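Local coordinates for protein metallo-carboxypeptidase (Pseudomonas aeruginosa, PDB 4A39) that probably removes C-terminal residues from peptides or proteins as a zinc-dependent carboxypeptidase of the M14 family, with tubulin a possible binding partner, at residues Y126-H131 against V217-P222; V175-H180 against W188-L193; L268-H273 against F345-P350. All coordinates share one frame; numbering follows the deposited sequence.

Contact 1 (Y126-H131 against V217-P222)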
loop_
_atom_site.group_PDB
_atom_site.type_symbol
_atom_site.label_atom_id
_atom_site.label_comp_id
_atom_site.label_asym_id
_atom_site.label_seq_id
_atom_site.Cartn_x
_atom_site.Cartn_y
_atom_site.Cartn_z
ATOM N N TYR A 126 1.956 -5.529 -7.476
ATOM C CA TYR A 126 3.358 -5.137 -7.387
ATOM C C TYR A 126 4.091 -6.422 -7.012
ATOM O O TYR A 126 4.037 -6.863 -5.864
ATOM C CB TYR A 126 3.572 -4.072 -6.307
ATOM C CG TYR A 126 4.825 -3.262 -6.543
ATOM C CD1 TYR A 126 6.089 -3.813 -6.325
ATOM C CD2 TYR A 126 4.747 -1.981 -7.084
ATOM C CE1 TYR A 126 7.247 -3.104 -6.650
ATOM C CE2 TYR A 126 5.896 -1.264 -7.415
ATOM C CZ TYR A 126 7.140 -1.830 -7.198
ATOM O OH TYR A 126 8.274 -1.131 -7.549
ATOM N N SER A 127 4.752 -7.037 -7.989
ATOM C CA SER A 127 5.463 -8.293 -7.757
ATOM C C SER A 127 6.782 -8.102 -7.023
ATOM O O SER A 127 7.298 -6.991 -6.929
ATOM C CB SER A 127 5.747 -8.994 -9.086
ATOM O OG SER A 127 6.731 -8.295 -9.827
ATOM N N ARG A 128 7.330 -9.194 -6.503
ATOM C CA ARG A 128 8.603 -9.107 -5.806
ATOM C C ARG A 128 9.699 -8.915 -6.850
ATOM O O ARG A 128 10.789 -8.426 -6.536
ATOM C CB ARG A 128 8.869 -10.373 -4.986
ATOM C CG ARG A 128 7.820 -10.694 -3.923
ATOM C CD ARG A 128 7.651 -9.547 -2.939
ATOM N NE ARG A 128 6.726 -8.532 -3.441
ATOM C CZ ARG A 128 6.810 -7.234 -3.158
ATOM N NH1 ARG A 128 7.781 -6.777 -2.377
ATOM N NH2 ARG A 128 5.914 -6.390 -3.655
ATOM N N GLU A 129 9.421 -9.321 -8.091
ATOM C CA GLU A 129 10.403 -9.142 -9.153
ATOM C C GLU A 129 10.510 -7.652 -9.423
ATOM O O GLU A 129 11.607 -7.132 -9.621
ATOM C CB GLU A 129 10.005 -9.911 -10.424
ATOM C CG GLU A 129 10.078 -11.427 -10.243
ATOM C CD GLU A 129 10.010 -12.214 -11.544
ATOM O OE1 GLU A 129 9.143 -11.913 -12.391
ATOM O OE2 GLU A 129 10.824 -13.151 -11.710
ATOM N N ARG A 130 9.373 -6.960 -9.402
ATOM C CA ARG A 130 9.375 -5.520 -9.620
ATOM C C ARG A 130 10.055 -4.873 -8.417
ATOM O O ARG A 130 10.747 -3.863 -8.551
ATOM C CB ARG A 130 7.944 -4.984 -9.768
ATOM C CG ARG A 130 7.905 -3.562 -10.303
ATOM C CD ARG A 130 6.494 -3.018 -10.471
ATOM N NE ARG A 130 6.530 -1.709 -11.117
ATOM C CZ ARG A 130 6.544 -1.518 -12.433
ATOM N NH1 ARG A 130 6.509 -2.556 -13.260
ATOM N NH2 ARG A 130 6.619 -0.288 -12.925
ATOM N N HIS A 131 9.857 -5.464 -7.239
ATOM C CA HIS A 131 10.465 -4.956 -6.012
ATOM C C HIS A 131 11.982 -4.982 -6.160
ATOM O O HIS A 131 12.672 -4.022 -5.805
ATOM C CB HIS A 131 10.062 -5.822 -4.813
ATOM C CG HIS A 131 10.777 -5.472 -3.545
ATOM N ND1 HIS A 131 10.417 -4.399 -2.757
ATOM C CD2 HIS A 131 11.850 -6.037 -2.942
ATOM C CE1 HIS A 131 11.238 -4.317 -1.724
ATOM N NE2 HIS A 131 12.118 -5.299 -1.813
ATOM N N VAL A 217 11.335 1.958 3.543
ATOM C CA VAL A 217 11.139 0.509 3.532
ATOM C C VAL A 217 10.063 0.249 2.481
ATOM O O VAL A 217 8.874 0.348 2.770
ATOM C CB VAL A 217 10.640 -0.034 4.889
ATOM C CG1 VAL A 217 10.367 -1.530 4.770
ATOM C CG2 VAL A 217 11.684 0.217 5.978
ATOM N N PRO A 218 10.472 -0.074 1.241
ATOM C CA PRO A 218 9.562 -0.347 0.121
ATOM C C PRO A 218 8.488 -1.407 0.360
ATOM O O PRO A 218 7.373 -1.283 -0.155
ATOM C CB PRO A 218 10.513 -0.737 -1.006
ATOM C CG PRO A 218 11.715 0.105 -0.714
ATOM C CD PRO A 218 11.871 -0.071 0.778
ATOM N N ASN A 219 8.820 -2.458 1.104
ATOM C CA ASN A 219 7.828 -3.494 1.391
ATOM C C ASN A 219 8.058 -4.184 2.730
ATOM O O ASN A 219 9.068 -4.862 2.947
ATOM C CB ASN A 219 7.775 -4.531 0.266
ATOM C CG ASN A 219 6.555 -5.425 0.370
ATOM O OD1 ASN A 219 6.474 -6.283 1.249
ATOM N ND2 ASN A 219 5.584 -5.211 -0.515
ATOM N N MET A 220 7.090 -4.003 3.622
ATOM C CA MET A 220 7.126 -4.544 4.976
ATOM C C MET A 220 6.648 -5.978 5.141
ATOM O O MET A 220 6.755 -6.526 6.236
ATOM C CB MET A 220 6.268 -3.677 5.901
ATOM C CG MET A 220 6.857 -2.332 6.290
ATOM S SD MET A 220 8.253 -2.508 7.408
ATOM C CE MET A 220 7.430 -3.197 8.851
ATOM N N ASN A 221 6.123 -6.582 4.079
ATOM C CA ASN A 221 5.586 -7.943 4.184
ATOM C C ASN A 221 5.779 -8.723 2.886
ATOM O O ASN A 221 4.809 -9.055 2.201
ATOM C CB ASN A 221 4.086 -7.862 4.507
ATOM C CG ASN A 221 3.551 -9.116 5.176
ATOM O OD1 ASN A 221 4.059 -10.224 4.976
ATOM N ND2 ASN A 221 2.494 -8.946 5.963
ATOM N N PRO A 222 7.035 -9.031 2.530
ATOM C CA PRO A 222 7.300 -9.778 1.296
ATOM C C PRO A 222 6.662 -11.162 1.255
ATOM O O PRO A 222 6.235 -11.608 0.190
ATOM C CB PRO A 222 8.826 -9.829 1.238
ATOM C CG PRO A 222 9.230 -9.765 2.679
ATOM C CD PRO A 222 8.288 -8.716 3.233
#
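The capped N-terminal turn of helix 128-138 meets an Asx turn here, in the loop between strand 212-217 and helix 222-226. Ser127 is the N-cap of the first helix: its OG accepts from Arg130 N at 3.0 Å. In the facing loop, Asn219 has CG anti to its backbone N (chi1 -167°). Its OD1 takes the backbone N of Asn221 at 2.9 Å and closes the Asx turn. Asn221 is the N-cap of helix 222-226.

The Arg128 side chain bends at chi2 and chi3 and folds back toward the residues just before the helix. Its NH2 donates to Tyr126 O at 2.9 Å, with that oxygen near the guanidinium plane but the nitrogen well above the carbonyl plane. The Arg128 and Asn219 side chains cross at about a right angle, while the guanidinium and amide planes are 49° apart. Arg128 NH1 stands 3.3 Å from Asn219 ND2, two donors that cannot bond each other. NH2 is also close to ND2; Glu187 OE1 satisfies both, by a salt bridge from Arg128 NH2 and a hydrogen bond from Asn219 ND2.

His131, with CG anti to its backbone N, brings CE1 to 3.7 Å from Pro218 CB, which lies at the ring edge. Asn219 CB is also within contact of CE1. The imidazole is held at both nitrogens, by Glu187 at ND1 and Glu159 at NE2.

The two segments therefore touch by van der Waals contact and share Glu187 as common acceptor. Carboxylates at both ring nitrogens would favour a protonated His131, and the positive Arg128 would help keep Glu187 ionised.

Contact 2 (V175-H180 against W188-L193). With ZN (zinc ion), chain C; GEM ((2-guanidinoethylmercapto)succinic acid), chain D.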
loop_
_atom_site.group_PDB
_atom_site.type_symbol
_atom_site.label_atom_id
_atom_site.label_comp_id
_atom_site.label_asym_id
_atom_site.label_seq_id
_atom_site.Cartn_x
_atom_site.Cartn_y
_atom_site.Cartn_z
ATOM N N VAL A 175 9.473 6.426 5.963
ATOM C CA VAL A 175 8.317 6.025 5.170
ATOM C C VAL A 175 8.396 4.517 4.950
ATOM O O VAL A 175 9.373 4.028 4.373
ATOM C CB VAL A 175 8.310 6.708 3.791
ATOM C CG1 VAL A 175 7.047 6.323 3.033
ATOM C CG2 VAL A 175 8.387 8.215 3.964
ATOM N N ILE A 176 7.393 3.788 5.437
ATOM C CA ILE A 176 7.348 2.338 5.254
ATOM C C ILE A 176 6.047 1.983 4.536
ATOM O O ILE A 176 5.038 2.692 4.663
ATOM C CB ILE A 176 7.449 1.571 6.601
ATOM C CG1 ILE A 176 6.185 1.770 7.432
ATOM C CG2 ILE A 176 8.680 2.051 7.373
ATOM C CD1 ILE A 176 6.180 0.957 8.707
ATOM N N ALA A 177 6.064 0.885 3.791
ATOM C CA ALA A 177 4.885 0.514 3.015
ATOM C C ALA A 177 4.478 -0.950 3.008
ATOM O O ALA A 177 5.286 -1.850 3.231
ATOM C CB ALA A 177 5.077 0.977 1.574
ATOM N N GLN A 178 3.196 -1.148 2.726
ATOM C CA GLN A 178 2.569 -2.455 2.590
ATOM C C GLN A 178 2.716 -3.470 3.718
ATOM O O GLN A 178 3.059 -4.629 3.476
ATOM C CB GLN A 178 3.004 -3.085 1.252
ATOM C CG GLN A 178 1.844 -3.701 0.451
ATOM C CD GLN A 178 2.224 -4.042 -0.984
ATOM O OE1 GLN A 178 2.794 -3.218 -1.692
ATOM N NE2 GLN A 178 1.891 -5.258 -1.424
ATOM N N GLN A 179 2.461 -3.039 4.951
ATOM C CA GLN A 179 2.496 -3.968 6.079
ATOM C C GLN A 179 1.417 -5.019 5.819
ATOM O O GLN A 179 1.543 -6.172 6.227
ATOM C CB GLN A 179 2.188 -3.259 7.390
ATOM C CG GLN A 179 3.319 -2.441 7.957
ATOM C CD GLN A 179 3.010 -2.016 9.372
ATOM O OE1 GLN A 179 3.131 -2.811 10.311
ATOM N NE2 GLN A 179 2.573 -0.771 9.536
ATOM N N HIS A 180 0.337 -4.597 5.166
ATOM C CA HIS A 180 -0.754 -5.501 4.803
ATOM C C HIS A 180 -0.479 -5.829 3.338
ATOM O O HIS A 180 -0.591 -4.967 2.466
ATOM C CB HIS A 180 -2.094 -4.790 4.995
ATOM C CG HIS A 180 -2.394 -4.483 6.430
ATOM N ND1 HIS A 180 -2.848 -3.253 6.854
ATOM C CD2 HIS A 180 -2.294 -5.249 7.542
ATOM C CE1 HIS A 180 -3.013 -3.273 8.164
ATOM N NE2 HIS A 180 -2.683 -4.472 8.607
ATOM N N TRP A 188 3.545 0.825 -4.843
ATOM C CA TRP A 188 3.528 1.651 -6.051
ATOM C C TRP A 188 3.875 3.076 -5.619
ATOM O O TRP A 188 4.635 3.780 -6.289
ATOM C CB TRP A 188 2.152 1.627 -6.729
ATOM C CG TRP A 188 1.938 0.422 -7.601
ATOM C CD1 TRP A 188 1.126 -0.649 -7.345
ATOM C CD2 TRP A 188 2.549 0.167 -8.871
ATOM N NE1 TRP A 188 1.194 -1.551 -8.377
ATOM C CE2 TRP A 188 2.060 -1.079 -9.327
ATOM C CE3 TRP A 188 3.463 0.869 -9.670
ATOM C CZ2 TRP A 188 2.453 -1.641 -10.548
ATOM C CZ3 TRP A 188 3.856 0.310 -10.888
ATOM C CH2 TRP A 188 3.348 -0.934 -11.313
ATOM N N PHE A 189 3.312 3.491 -4.487
ATOM C CA PHE A 189 3.566 4.819 -3.918
ATOM C C PHE A 189 5.078 4.974 -3.702
ATOM O O PHE A 189 5.666 6.011 -4.017
ATOM C CB PHE A 189 2.803 4.946 -2.585
ATOM C CG PHE A 189 3.109 6.200 -1.789
ATOM C CD1 PHE A 189 4.280 6.299 -1.040
ATOM C CD2 PHE A 189 2.194 7.249 -1.736
ATOM C CE1 PHE A 189 4.535 7.419 -0.245
ATOM C CE2 PHE A 189 2.436 8.375 -0.941
ATOM C CZ PHE A 189 3.610 8.459 -0.194
ATOM N N MET A 190 5.709 3.932 -3.169
ATOM C CA MET A 190 7.146 3.964 -2.915
ATOM C C MET A 190 7.951 4.062 -4.210
ATOM O O MET A 190 8.984 4.730 -4.251
ATOM C CB MET A 190 7.570 2.720 -2.131
ATOM C CG MET A 190 6.869 2.567 -0.784
ATOM S SD MET A 190 7.179 3.939 0.366
ATOM C CE MET A 190 8.838 3.547 0.921
ATOM N N GLU A 191 7.490 3.398 -5.268
ATOM C CA GLU A 191 8.195 3.459 -6.548
ATOM C C GLU A 191 8.214 4.895 -7.080
ATOM O O GLU A 191 9.219 5.352 -7.618
ATOM C CB GLU A 191 7.545 2.529 -7.583
ATOM C CG GLU A 191 8.195 2.611 -8.967
ATOM C CD GLU A 191 7.628 1.613 -9.956
ATOM O OE1 GLU A 191 7.652 0.400 -9.660
ATOM O OE2 GLU A 191 7.164 2.039 -11.034
ATOM N N GLY A 192 7.100 5.603 -6.926
ATOM C CA GLY A 192 7.032 6.978 -7.392
ATOM C C GLY A 192 7.972 7.868 -6.606
ATOM O O GLY A 192 8.658 8.731 -7.167
ATOM N N LEU A 193 8.001 7.650 -5.295
ATOM C CA LEU A 193 8.853 8.417 -4.400
ATOM C C LEU A 193 10.319 8.229 -4.799
ATOM O O LEU A 193 11.052 9.200 -5.011
ATOM C CB LEU A 193 8.608 7.944 -2.959
ATOM C CG LEU A 193 9.215 8.693 -1.771
ATOM C CD1 LEU A 193 8.466 8.297 -0.501
ATOM C CD2 LEU A 193 10.691 8.377 -1.647
HETATM ZN ZN ZN C . -3.453 -1.570 5.764
HETATM C C8 GEM D . -5.486 0.652 9.362
HETATM S S7 GEM D . -3.923 1.574 9.127
HETATM C C6 GEM D . -4.239 3.039 10.178
HETATM C C5 GEM D . -5.714 3.433 10.297
HETATM N N3 GEM D . -6.443 2.455 11.116
HETATM C C1 GEM D . -6.958 2.833 12.285
HETATM N N4 GEM D . -6.793 4.086 12.700
HETATM N N2 GEM D . -7.624 1.968 13.042
HETATM C C9 GEM D . -5.234 -0.745 9.934
HETATM O O14 GEM D . -4.061 -1.036 10.262
HETATM O O15 GEM D . -6.225 -1.497 10.032
HETATM C C10 GEM D . -6.272 0.565 8.052
HETATM C C11 GEM D . -5.496 -0.189 6.969
HETATM O O12 GEM D . -5.363 0.373 5.859
HETATM O O13 GEM D . -5.067 -1.322 7.269
#
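Met190 and Val175 carry most of this buried contact between strand 171-177 and helix 185-196. The short axes of 175-177 and 188-193 pass 9.1 Å apart and run at 141°. The tight part is one side chain against two. Met190 CG, anti to its carbonyl carbon, presses on Ala177 CB at 3.4 Å, closer than usual for two carbons. The thioether then bends at chi2 and chi3 and runs alongside Val175 in the opposite direction. Met190 SD lies 3.6 Å from Val175 CG1, and the terminal CE reaches Val175 O at 3.5 Å.

The looser part, buried too, lies around the same Val175 CG1, which is anti to its backbone N. Phe189 CE1 and Leu193 CD1 each lie 4.3 Å from Val175 CG1. Beyond Ala177 the chain leaves the strand, moves away from the helix and turns to the metal. There His180 ND1 binds zinc at 2.1 Å, while O13 of the bound (2-guanidinoethylmercapto)succinic acid takes another position on the metal. Asp238 holds His180 NE2 and so helps set the ring. His180 and Glu183, an HxxE pair as in M14 carboxypeptidases, bind the zinc with His273, and helix 185-196 follows.

Strand 171-177 lies between strands 212-217 and 268-275. Leu216 of the first touches Met190 and Leu193, and Ile272 of the second touches Phe189. Helix 366-383 packs beside helix 185-196 through Leu372, Val376 and Leu377.

Contact 3 (L268-H273 against F345-P350). With ZN (zinc ion), chain C; GEM ((2-guanidinoethylmercapto)succinic acid), chain D.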
loop_
_atom_site.group_PDB
_atom_site.type_symbol
_atom_site.label_atom_id
_atom_site.label_comp_id
_atom_site.label_asym_id
_atom_site.label_seq_id
_atom_site.Cartn_x
_atom_site.Cartn_y
_atom_site.Cartn_z
ATOM N N LEU A 268 9.761 12.067 11.494
ATOM C CA LEU A 268 8.577 12.029 10.641
ATOM C C LEU A 268 8.321 10.571 10.312
ATOM O O LEU A 268 9.265 9.818 10.065
ATOM C CB LEU A 268 8.805 12.789 9.334
ATOM C CG LEU A 268 7.661 12.612 8.326
ATOM C CD1 LEU A 268 6.559 13.614 8.629
ATOM C CD2 LEU A 268 8.173 12.799 6.915
ATOM N N PHE A 269 7.056 10.168 10.306
ATOM C CA PHE A 269 6.726 8.785 9.990
ATOM C C PHE A 269 5.453 8.663 9.171
ATOM O O PHE A 269 4.394 9.131 9.585
ATOM C CB PHE A 269 6.561 7.963 11.269
ATOM C CG PHE A 269 6.173 6.531 11.020
ATOM C CD1 PHE A 269 7.048 5.661 10.369
ATOM C CD2 PHE A 269 4.929 6.056 11.417
ATOM C CE1 PHE A 269 6.683 4.339 10.119
ATOM C CE2 PHE A 269 4.553 4.735 11.172
ATOM C CZ PHE A 269 5.429 3.874 10.524
ATOM N N LEU A 270 5.567 8.033 8.006
ATOM C CA LEU A 270 4.413 7.818 7.143
ATOM C C LEU A 270 4.298 6.314 6.899
ATOM O O LEU A 270 5.253 5.680 6.444
ATOM C CB LEU A 270 4.587 8.552 5.809
ATOM C CG LEU A 270 4.732 10.076 5.871
ATOM C CD1 LEU A 270 4.890 10.633 4.464
ATOM C CD2 LEU A 270 3.508 10.685 6.546
ATOM N N ASP A 271 3.133 5.757 7.219
ATOM C CA ASP A 271 2.851 4.330 7.056
ATOM C C ASP A 271 1.862 4.250 5.890
ATOM O O ASP A 271 0.718 4.673 6.012
ATOM C CB ASP A 271 2.249 3.807 8.369
ATOM C CG ASP A 271 2.059 2.304 8.386
ATOM O OD1 ASP A 271 2.704 1.590 7.587
ATOM O OD2 ASP A 271 1.263 1.834 9.223
ATOM N N ILE A 272 2.315 3.712 4.758
ATOM C CA ILE A 272 1.491 3.646 3.551
ATOM C C ILE A 272 0.585 2.419 3.458
ATOM O O ILE A 272 1.062 1.280 3.460
ATOM C CB ILE A 272 2.375 3.724 2.284
ATOM C CG1 ILE A 272 3.463 4.795 2.459
ATOM C CG2 ILE A 272 1.510 4.074 1.074
ATOM C CD1 ILE A 272 2.934 6.196 2.781
ATOM N N HIS A 273 -0.720 2.681 3.349
ATOM C CA HIS A 273 -1.765 1.652 3.288
ATOM C C HIS A 273 -2.786 1.906 2.175
ATOM O O HIS A 273 -2.701 2.877 1.429
ATOM C CB HIS A 273 -2.554 1.620 4.604
ATOM C CG HIS A 273 -1.777 1.137 5.790
ATOM N ND1 HIS A 273 -1.999 -0.095 6.368
ATOM C CD2 HIS A 273 -0.821 1.736 6.540
ATOM C CE1 HIS A 273 -1.216 -0.233 7.423
ATOM N NE2 HIS A 273 -0.491 0.864 7.550
ATOM N N PHE A 345 1.519 9.780 10.213
ATOM C CA PHE A 345 0.256 9.527 9.531
ATOM C C PHE A 345 0.197 8.143 8.912
ATOM O O PHE A 345 1.224 7.551 8.561
ATOM C CB PHE A 345 0.054 10.483 8.351
ATOM C CG PHE A 345 -0.428 11.857 8.712
ATOM C CD1 PHE A 345 -1.700 12.052 9.235
ATOM C CD2 PHE A 345 0.364 12.968 8.437
ATOM C CE1 PHE A 345 -2.183 13.337 9.471
ATOM C CE2 PHE A 345 -0.109 14.255 8.673
ATOM C CZ PHE A 345 -1.383 14.439 9.189
ATOM N N THR A 346 -1.023 7.644 8.772
ATOM C CA THR A 346 -1.258 6.398 8.073
ATOM C C THR A 346 -1.828 6.993 6.787
ATOM O O THR A 346 -2.831 7.705 6.845
ATOM C CB THR A 346 -2.350 5.539 8.738
ATOM O OG1 THR A 346 -1.887 5.078 10.016
ATOM C CG2 THR A 346 -2.679 4.346 7.862
ATOM N N ILE A 347 -1.172 6.763 5.654
ATOM C CA ILE A 347 -1.661 7.291 4.382
ATOM C C ILE A 347 -2.536 6.208 3.766
ATOM O O ILE A 347 -2.131 5.046 3.684
ATOM C CB ILE A 347 -0.496 7.639 3.410
ATOM C CG1 ILE A 347 0.384 8.742 4.017
ATOM C CG2 ILE A 347 -1.055 8.093 2.071
ATOM C CD1 ILE A 347 -0.344 10.052 4.266
ATOM N N GLU A 348 -3.729 6.594 3.326
ATOM C CA GLU A 348 -4.675 5.642 2.755
ATOM C C GLU A 348 -5.108 5.961 1.331
ATOM O O GLU A 348 -5.685 7.013 1.069
ATOM C CB GLU A 348 -5.921 5.568 3.637
ATOM C CG GLU A 348 -5.690 5.076 5.059
ATOM C CD GLU A 348 -5.439 3.588 5.138
ATOM O OE1 GLU A 348 -5.691 2.879 4.139
ATOM O OE2 GLU A 348 -4.999 3.121 6.210
ATOM N N MET A 349 -4.820 5.044 0.414
ATOM C CA MET A 349 -5.220 5.185 -0.983
ATOM C C MET A 349 -6.340 4.173 -1.218
ATOM O O MET A 349 -6.336 3.080 -0.648
ATOM C CB MET A 349 -4.039 4.912 -1.911
ATOM C CG MET A 349 -2.974 6.001 -1.890
ATOM S SD MET A 349 -1.491 5.464 -2.765
ATOM C CE MET A 349 -0.686 4.492 -1.459
ATOM N N PRO A 350 -7.311 4.519 -2.071
ATOM C CA PRO A 350 -8.449 3.643 -2.364
ATOM C C PRO A 350 -8.256 2.499 -3.350
ATOM O O PRO A 350 -7.483 2.607 -4.298
ATOM C CB PRO A 350 -9.496 4.622 -2.868
ATOM C CG PRO A 350 -8.656 5.572 -3.681
ATOM C CD PRO A 350 -7.452 5.812 -2.770
HETATM ZN ZN ZN C . -3.453 -1.570 5.764
HETATM C C8 GEM D . -5.486 0.652 9.362
HETATM S S7 GEM D . -3.923 1.574 9.127
HETATM C C6 GEM D . -4.239 3.039 10.178
HETATM C C5 GEM D . -5.714 3.433 10.297
HETATM N N3 GEM D . -6.443 2.455 11.116
HETATM C C1 GEM D . -6.958 2.833 12.285
HETATM N N4 GEM D . -6.793 4.086 12.700
HETATM N N2 GEM D . -7.624 1.968 13.042
HETATM C C9 GEM D . -5.234 -0.745 9.934
HETATM O O14 GEM D . -4.061 -1.036 10.262
HETATM O O15 GEM D . -6.225 -1.497 10.032
HETATM C C10 GEM D . -6.272 0.565 8.052
HETATM C C11 GEM D . -5.496 -0.189 6.969
HETATM O O12 GEM D . -5.363 0.373 5.859
HETATM O O13 GEM D . -5.067 -1.322 7.269
HETATM O O HOH W 1 -0.426 2.751 11.242
#
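Two neighbouring parallel strands of the carboxypeptidase sheet, 268-275 and 343-350, carry this contact and lead into the zinc site. Phe269 O receives Phe345 N. Leu270 then puts CD2 3.9 Å from Phe345 CB, side by side on the face shared with Ile272 and Ile347. Asp271 bonds to the same neighbouring strand through both backbone atoms: its N donates to Phe345 O at 2.9 Å and its O accepts Ile347 N. Its side chain lies on the other face. Asp271 OD2 accepts His273 NE2 at 2.6 Å, from above the carboxylate plane, and a water that also bonds Thr346 OG1. Gln179 holds OD1. Ile272 runs beside Ile347, while its CG2 meets Met349 CE tightly at 3.4 Å.

His273 ends the walk. Its N donates to Ile347 O and its O accepts Met349 N. The imidazole is fixed between Asp271 and zinc, which His273 ND1 binds at 2.2 Å; Asp271 probably makes it a stronger ligand. Thr346 CG2 packs near CD2. Glu348, the predicted proton donor/acceptor, bends at chi2 so that OE2 stands 2.8 Å from O12 of the bound (2-guanidinoethylmercapto)succinic acid. S7 of this ligand sits over the centre of the His273 ring, 3.6 Å above its plane.

How the contacts relate
From the N terminus, contact 1 opens first. Its 126-131 half comes after the N-terminal strands, and 217-222 closes a long loop at the end of strand 212-217. Contact 2 falls wholly within that loop and closes a short one, from strand 171-177 to helix 185-196. Contact 3 comes later in the chain and closes a loop of 71 residues by joining strands 268-275 and 343-350. Contacts 1 and 2 meet at Glu191, whose OE1 takes Arg130 NE and Tyr126 OH. Contacts 2 and 3 share the central sheet: Ile176 pairs by backbone with Leu270 and Ile272. His180 and His273 then meet at the zinc. Contacts 1 and 3 do not touch.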